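Local coordinates for protein D-glycerate 3-kinase (Cryptococcus neoformans var. grubii serotype A, PDB 6CKG) that probably phosphorylates D-glycerate, using ATP as the phosphate donor, at residues A[168-171]-A[172-176]; A[187-191]-A[192-196]. One frame throughout, in Å; residues are numbered along the deposited sequence.

Contact 1. Residues A[168-171]-A[172-176]; sequences VEVQ and GPIDV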
loop_
_atom_site.group_PDB
_atom_site.type_symbol
_atom_site.label_atom_id
_atom_site.label_comp_id
_atom_site.label_asym_id
_atom_site.label_seq_id
_atom_site.Cartn_x
_atom_site.Cartn_y
_atom_site.Cartn_z
ATOM N N VAL A 168 -5.440 -17.465 2.266
ATOM C CA VAL A 168 -5.290 -17.237 3.704
ATOM C C VAL A 168 -6.663 -17.351 4.358
ATOM O O VAL A 168 -7.605 -16.653 3.961
ATOM C CB VAL A 168 -4.658 -15.864 3.984
ATOM C CG1 VAL A 168 -4.636 -15.564 5.482
ATOM C CG2 VAL A 168 -3.264 -15.811 3.401
ATOM N N GLU A 169 -6.785 -18.217 5.360
ATOM C CA GLU A 169 -8.035 -18.397 6.087
ATOM C C GLU A 169 -8.057 -17.488 7.307
ATOM O O GLU A 169 -7.135 -17.525 8.132
ATOM C CB GLU A 169 -8.213 -19.853 6.527
ATOM C CG GLU A 169 -8.602 -20.816 5.417
ATOM C CD GLU A 169 -9.990 -20.546 4.883
ATOM O OE1 GLU A 169 -10.838 -20.046 5.649
ATOM O OE2 GLU A 169 -10.231 -20.825 3.690
ATOM N N VAL A 170 -9.113 -16.685 7.431
ATOM C CA VAL A 170 -9.277 -15.767 8.551
ATOM C C VAL A 170 -10.439 -16.260 9.403
ATOM O O VAL A 170 -11.525 -16.550 8.884
ATOM C CB VAL A 170 -9.501 -14.321 8.076
ATOM C CG1 VAL A 170 -9.770 -13.384 9.264
ATOM C CG2 VAL A 170 -8.296 -13.841 7.270
ATOM N N GLN A 171 -10.204 -16.381 10.703
ATOM C CA GLN A 171 -11.219 -16.814 11.654
ATOM C C GLN A 171 -11.510 -15.651 12.585
ATOM O O GLN A 171 -10.617 -15.196 13.311
ATOM C CB GLN A 171 -10.754 -18.034 12.448
ATOM C CG GLN A 171 -11.688 -18.448 13.576
ATOM C CD GLN A 171 -13.035 -18.917 13.069
ATOM O OE1 GLN A 171 -13.146 -19.999 12.482
ATOM N NE2 GLN A 171 -14.070 -18.101 13.277
ATOM N N GLY A 172 -12.743 -15.161 12.553
ATOM C CA GLY A 172 -13.150 -14.128 13.478
ATOM C C GLY A 172 -13.353 -14.696 14.857
ATOM O O GLY A 172 -13.358 -15.910 15.064
ATOM N N PRO A 173 -13.538 -13.809 15.843
ATOM C CA PRO A 173 -13.581 -12.349 15.705
ATOM C C PRO A 173 -12.202 -11.743 15.500
ATOM O O PRO A 173 -11.201 -12.404 15.764
ATOM C CB PRO A 173 -14.176 -11.887 17.046
ATOM C CG PRO A 173 -13.715 -12.922 18.018
ATOM C CD PRO A 173 -13.748 -14.237 17.242
ATOM N N ILE A 174 -12.159 -10.505 15.009
ATOM C CA ILE A 174 -10.918 -9.816 14.676
ATOM C C ILE A 174 -10.955 -8.435 15.328
ATOM O O ILE A 174 -11.939 -7.698 15.179
ATOM C CB ILE A 174 -10.728 -9.691 13.149
ATOM C CG1 ILE A 174 -10.545 -11.068 12.496
ATOM C CG2 ILE A 174 -9.550 -8.791 12.802
ATOM C CD1 ILE A 174 -9.315 -11.823 12.966
ATOM N N ASP A 175 -9.884 -8.084 16.042
ATOM C CA ASP A 175 -9.785 -6.746 16.629
ATOM C C ASP A 175 -9.332 -5.709 15.613
ATOM O O ASP A 175 -9.825 -4.569 15.616
ATOM C CB ASP A 175 -8.804 -6.751 17.802
ATOM C CG ASP A 175 -9.246 -7.666 18.932
ATOM O OD1 ASP A 175 -10.218 -7.328 19.638
ATOM O OD2 ASP A 175 -8.617 -8.722 19.108
ATOM N N VAL A 176 -8.361 -6.064 14.773
ATOM C CA VAL A 176 -7.645 -5.093 13.947
ATOM C C VAL A 176 -7.370 -5.721 12.594
ATOM O O VAL A 176 -6.921 -6.867 12.520
ATOM C CB VAL A 176 -6.320 -4.660 14.609
ATOM C CG1 VAL A 176 -5.500 -3.764 13.666
ATOM C CG2 VAL A 176 -6.586 -3.960 15.943
#
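Val170 and Ile174 meet on the inner side of a sharp bend, where the second strand of a beta hairpin (162-171, paired antiparallel with 146-153) leads into strand 176-180 of the central sheet of a P-loop kinase fold. The peptide bond between Gly172 and Pro173 is cis, and beyond it the CB of Ile174 points back toward 168-171; together these mark the bend. The two branched side chains cross at about a right angle. Val170 offers CG1, which lies 4.0 Å from Ile174 CD1 and 4.1 Å from Ile174 CG1, so one methyl packs against the last two carbons of the isoleucine side chain. Ile174 CD1 also rests against the carbonyl oxygen of Gln171, CD1 to O 3.6 Å. Ile131 touches both side chains and helps to bury them.

Gln171, next along the strand, leaves from the opposite face and takes no part in this apolar pair. Its chain folds at the second torsion (chi2 65°), turning the amide back toward the following residue. Arg78 fixes the backbone of the bend from outside the segments: its guanidinium group donates from NH2 to Gln171 O and from NE to Pro173 O. The glutamine amide serves a third carbonyl, that of Gly172. NE2 donates to Gly172 O over 2.9 Å with an N-H...O angle of 162°, the acceptor lying close to the plane of the Gln171 amide while the donor sits 21° off the Gly172 carbonyl plane.

Contact 2. Residues A[187-191]-A[192-196]; sequences GPLSN and DKLEE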
loop_
_atom_site.group_PDB
_atom_site.type_symbol
_atom_site.label_atom_id
_atom_site.label_comp_id
_atom_site.label_asym_id
_atom_site.label_seq_id
_atom_site.Cartn_x
_atom_site.Cartn_y
_atom_site.Cartn_z
ATOM N N GLY A 187 -3.933 9.632 -3.353
ATOM C CA GLY A 187 -5.088 10.350 -3.847
ATOM C C GLY A 187 -4.948 10.827 -5.290
ATOM O O GLY A 187 -3.886 11.295 -5.719
ATOM N N PRO A 188 -6.026 10.711 -6.068
ATOM C CA PRO A 188 -6.009 11.224 -7.442
ATOM C C PRO A 188 -6.010 12.747 -7.450
ATOM O O PRO A 188 -6.310 13.402 -6.451
ATOM C CB PRO A 188 -7.302 10.675 -8.036
ATOM C CG PRO A 188 -8.233 10.644 -6.826
ATOM C CD PRO A 188 -7.349 10.175 -5.697
ATOM N N LEU A 189 -5.696 13.311 -8.611
ATOM C CA LEU A 189 -5.656 14.754 -8.799
ATOM C C LEU A 189 -6.765 15.200 -9.740
ATOM O O LEU A 189 -7.253 14.426 -10.568
ATOM C CB LEU A 189 -4.300 15.203 -9.373
ATOM C CG LEU A 189 -3.052 14.745 -8.609
ATOM C CD1 LEU A 189 -1.766 15.054 -9.373
ATOM C CD2 LEU A 189 -3.019 15.362 -7.210
ATOM N N SER A 190 -7.166 16.464 -9.611
ATOM C CA SER A 190 -7.926 17.065 -10.692
ATOM C C SER A 190 -7.049 17.083 -11.939
ATOM O O SER A 190 -5.820 17.024 -11.861
ATOM C CB SER A 190 -8.373 18.485 -10.336
ATOM O OG SER A 190 -7.263 19.356 -10.329
ATOM N N ASN A 191 -7.692 17.118 -13.102
ATOM C CA ASN A 191 -6.930 17.199 -14.344
ATOM C C ASN A 191 -5.986 18.396 -14.319
ATOM O O ASN A 191 -4.802 18.271 -14.647
ATOM C CB ASN A 191 -7.882 17.273 -15.540
ATOM C CG ASN A 191 -8.695 16.009 -15.701
ATOM O OD1 ASN A 191 -8.411 14.987 -15.059
ATOM N ND2 ASN A 191 -9.714 16.065 -16.542
ATOM N N ASP A 192 -6.491 19.558 -13.885
ATOM C CA ASP A 192 -5.688 20.780 -13.873
ATOM C C ASP A 192 -4.486 20.642 -12.950
ATOM O O ASP A 192 -3.401 21.158 -13.247
ATOM C CB ASP A 192 -6.536 21.971 -13.431
ATOM C CG ASP A 192 -7.648 22.309 -14.410
ATOM O OD1 ASP A 192 -7.730 21.700 -15.506
ATOM O OD2 ASP A 192 -8.446 23.196 -14.064
ATOM N N LYS A 193 -4.671 19.975 -11.804
ATOM C CA LYS A 193 -3.576 19.839 -10.847
ATOM C C LYS A 193 -2.500 18.884 -11.352
ATOM O O LYS A 193 -1.308 19.105 -11.109
ATOM C CB LYS A 193 -4.102 19.359 -9.493
ATOM C CG LYS A 193 -3.054 19.477 -8.412
ATOM C CD LYS A 193 -2.944 20.930 -8.005
ATOM C CE LYS A 193 -1.896 21.152 -6.927
ATOM N NZ LYS A 193 -1.804 22.607 -6.591
ATOM N N LEU A 194 -2.887 17.804 -12.037
ATOM C CA LEU A 194 -1.871 16.931 -12.613
ATOM C C LEU A 194 -1.040 17.696 -13.638
ATOM O O LEU A 194 0.196 17.645 -13.615
ATOM C CB LEU A 194 -2.520 15.698 -13.244
ATOM C CG LEU A 194 -1.605 14.557 -13.705
ATOM C CD1 LEU A 194 -2.255 13.177 -13.506
ATOM C CD2 LEU A 194 -1.253 14.761 -15.167
ATOM N N GLU A 195 -1.709 18.429 -14.536
ATOM C CA GLU A 195 -0.994 19.273 -15.493
ATOM C C GLU A 195 -0.062 20.240 -14.778
ATOM O O GLU A 195 1.066 20.491 -15.229
ATOM C CB GLU A 195 -1.986 20.062 -16.367
ATOM C CG GLU A 195 -2.896 19.194 -17.255
ATOM C CD GLU A 195 -2.160 18.462 -18.374
ATOM O OE1 GLU A 195 -0.947 18.692 -18.586
ATOM O OE2 GLU A 195 -2.810 17.654 -19.071
ATOM N N GLU A 196 -0.523 20.807 -13.668
ATOM C CA GLU A 196 0.288 21.780 -12.946
ATOM C C GLU A 196 1.607 21.161 -12.501
ATOM O O GLU A 196 2.682 21.740 -12.711
ATOM C CB GLU A 196 -0.510 22.302 -11.759
ATOM C CG GLU A 196 0.190 23.275 -10.888
ATOM C CD GLU A 196 -0.715 23.686 -9.757
ATOM O OE1 GLU A 196 -1.757 24.304 -10.043
ATOM O OE2 GLU A 196 -0.416 23.333 -8.602
#
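Lys193 begins its contact with Ser190 at its first side-chain atom: CB lies 3.3 Å from Ser190 OG. On another flank the same CB is 4.2 Å from Leu189 CB, a looser apolar touch. Beyond CB the chain turns away from 187-191. It bends at the second torsion (chi2 76°), runs extended through CD and CE, and takes NZ to the carboxylate of Glu196, one turn further on. In this salt bridge NZ is modelled 2.5 Å from Glu196 OE2, an unusually short separation whose exact length is doubtful; the ammonium group comes from the syn side of that oxygen, somewhat out of the carboxylate plane.

The backbone of Lys193 is held by the serine it touches. Lys193 N donates to Ser190 OG over 3.0 Å at an N-H...O angle of 150°, which makes Ser190 the N-cap of helix 191-204. With chi1 at 71°, the hydroxyl oxygen stands between the serine's own N and carbonyl carbon and faces the first turn. Leu189 and Leu194 flank the cap as a hydrophobic staple, joining the residue before the cap to the fourth residue after it: Leu189 CD1 lies 4.0 Å from Leu194 CB and, closer still, 3.7 Å from Leu194 CA.

Regular helical bonding starts at the cap itself, Leu194 N donating to Ser190 O at 3.0 Å. Next comes Glu195 N, which reaches Asn191 O in a nearly straight bond of 3.1 Å. Helix 225-236 supplies outside partners: Arg236 NH2 donates to both Asn191 OD1 and Leu189 O, while Glu195 OE2 is hydrogen-bonded to His229 NE2, and OE1 forms a salt bridge with Arg225 NE.

Overall arrangement
From the N terminus, the chain lays down strands 48-53 and 79-83 of the central sheet before forming the hairpin of 146-153 and 162-171. Contact 1 closes the short bend that returns the chain from this hairpin to strand 176-180, which lies between the two earlier strands. Contact 2 opens about ten residues later, where the loop after that strand enters helix 191-204, alongside helix 225-236. Both are local, and they follow in series without nesting or crossing. Their centres are 38 Å apart, on opposite sides of the chain's centre, and their nearest atoms remain about 22 Å from each other. Strand 176-180 and the start of the loop after it connect the two along the chain.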